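Local coordinates for protein nicotinate-nucleotide pyrophosphorylase (Francisella tularensis subsp. tularensis, PDB 3TQV) that probably converts quinolinate and 5-phospho-alpha-D-ribose 1-diphosphate into nicotinate ribonucleotide, carbon dioxide and diphosphate, a step of NAD(+) biosynthesis, at residues I44-A48 against S282-Q286. Sequence-based numbering, arbitrary orientation.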
loop_
_atom_site.group_PDB
_atom_site.type_symbol
_atom_site.label_atom_id
_atom_site.label_comp_id
_atom_site.label_asym_id
_atom_site.label_seq_id
_atom_site.Cartn_x
_atom_site.Cartn_y
_atom_site.Cartn_z
ATOM N N ILE B 44 10.843 -32.784 2.341
ATOM C CA ILE B 44 10.217 -33.476 3.458
ATOM C C ILE B 44 9.160 -32.609 4.148
ATOM O O ILE B 44 8.952 -31.448 3.793
ATOM C CB ILE B 44 11.262 -33.865 4.511
ATOM C CG1 ILE B 44 11.779 -32.616 5.228
ATOM C CG2 ILE B 44 12.427 -34.620 3.869
ATOM C CD1 ILE B 44 12.246 -32.882 6.658
ATOM N N ASP B 45 8.478 -33.176 5.132
ATOM C CA ASP B 45 7.552 -32.385 5.927
ATOM C C ASP B 45 8.291 -31.749 7.090
ATOM O O ASP B 45 9.302 -32.270 7.570
ATOM C CB ASP B 45 6.381 -33.228 6.444
ATOM C CG ASP B 45 5.263 -33.364 5.422
ATOM O OD1 ASP B 45 5.453 -32.928 4.270
ATOM O OD2 ASP B 45 4.197 -33.911 5.766
ATOM N N THR B 46 7.788 -30.609 7.531
ATOM C CA THR B 46 8.246 -30.020 8.768
ATOM C C THR B 46 7.151 -29.175 9.398
ATOM O O THR B 46 5.963 -29.381 9.159
ATOM C CB THR B 46 9.508 -29.185 8.572
ATOM O OG1 THR B 46 9.928 -28.674 9.839
ATOM C CG2 THR B 46 9.268 -28.031 7.617
ATOM N N THR B 47 7.573 -28.204 10.185
ATOM C CA THR B 47 6.681 -27.466 11.044
ATOM C C THR B 47 7.115 -26.012 11.009
ATOM O O THR B 47 8.244 -25.707 10.637
ATOM C CB THR B 47 6.806 -28.012 12.490
ATOM O OG1 THR B 47 5.507 -28.325 13.020
ATOM C CG2 THR B 47 7.562 -27.022 13.400
ATOM N N ALA B 48 6.230 -25.106 11.394
ATOM C CA ALA B 48 6.601 -23.693 11.442
ATOM C C ALA B 48 5.570 -22.875 12.197
ATOM O O ALA B 48 4.505 -23.372 12.545
ATOM C CB ALA B 48 6.790 -23.145 10.036
ATOM N N SER B 282 7.296 -12.480 11.364
ATOM C CA SER B 282 8.377 -13.397 11.065
ATOM C C SER B 282 7.821 -14.833 10.990
ATOM O O SER B 282 7.007 -15.238 11.813
ATOM C CB SER B 282 9.482 -13.254 12.117
ATOM O OG SER B 282 10.537 -14.155 11.872
ATOM N N LEU B 283 8.224 -15.593 9.980
ATOM C CA LEU B 283 7.878 -17.008 9.955
ATOM C C LEU B 283 9.056 -17.834 10.483
ATOM O O LEU B 283 10.137 -17.844 9.894
ATOM C CB LEU B 283 7.505 -17.459 8.542
ATOM C CG LEU B 283 7.019 -18.912 8.415
ATOM C CD1 LEU B 283 5.630 -19.042 8.984
ATOM C CD2 LEU B 283 7.030 -19.377 6.970
ATOM N N GLN B 284 8.866 -18.507 11.603
ATOM C CA GLN B 284 9.915 -19.385 12.104
ATOM C C GLN B 284 9.675 -20.813 11.595
ATOM O O GLN B 284 8.680 -21.465 11.940
ATOM C CB GLN B 284 10.034 -19.311 13.640
ATOM C CG GLN B 284 10.304 -17.895 14.179
ATOM C CD GLN B 284 11.697 -17.372 13.821
ATOM O OE1 GLN B 284 12.698 -18.068 14.012
ATOM N NE2 GLN B 284 11.768 -16.147 13.306
ATOM N N VAL B 285 10.587 -21.270 10.742
ATOM C CA VAL B 285 10.463 -22.561 10.089
ATOM C C VAL B 285 11.390 -23.610 10.698
ATOM O O VAL B 285 12.589 -23.625 10.411
ATOM C CB VAL B 285 10.754 -22.444 8.569
ATOM C CG1 VAL B 285 10.749 -23.813 7.899
ATOM C CG2 VAL B 285 9.744 -21.548 7.910
ATOM N N GLN B 286 10.818 -24.463 11.548
ATOM C CA GLN B 286 11.493 -25.658 12.061
ATOM C C GLN B 286 10.793 -26.277 13.264
ATOM O O GLN B 286 10.861 -25.741 14.369
ATOM C CB GLN B 286 12.962 -25.399 12.386
ATOM C CG GLN B 286 13.912 -26.010 11.374
ATOM C CD GLN B 286 13.575 -27.455 11.081
ATOM O OE1 GLN B 286 12.413 -27.809 10.874
ATOM N NE2 GLN B 286 14.595 -28.310 11.081
#
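The strand that starts at Asp45 meets the last strand of the chain here. The short segments run antiparallel but splayed, at 140°. Pairing continues beyond Ala48: Phe49 and Ile51 hydrogen-bond to Gln284 and Ser282 through their backbones. Thr46 is in the t rotamer, and its OG1 donates a hydrogen bond to OE1 of Gln286 at 2.8 Å. Gln286 sets off away from the neighbouring strand, then bends back, with chi2 in the m well and chi1 off-rotamer at -106°, and brings the amide to Thr46. Ala48 lies across from Val285, with CA atoms 4.2 Å apart. Val285 is t, and its CG2 lies 4.0 Å from Ala48 CB. Leu283, on the same face, brings its CD1 to 4.4 Å from Ala48 CB. Its side chain also packs on Ile103 of helix 100-130. Gln284 turns its end away from the partner strand; its NE2 donates a hydrogen bond to Ser282 OG at 2.7 Å. The O atom of Val285 accepts a hydrogen bond from Asn177 of the second subunit. The C-terminal strand thus returns from the barrel to edge the N-terminal domain's antiparallel sheet within this chain. An alpha/beta sandwich joined to an alpha/beta barrel typifies type II phosphoribosyltransferases.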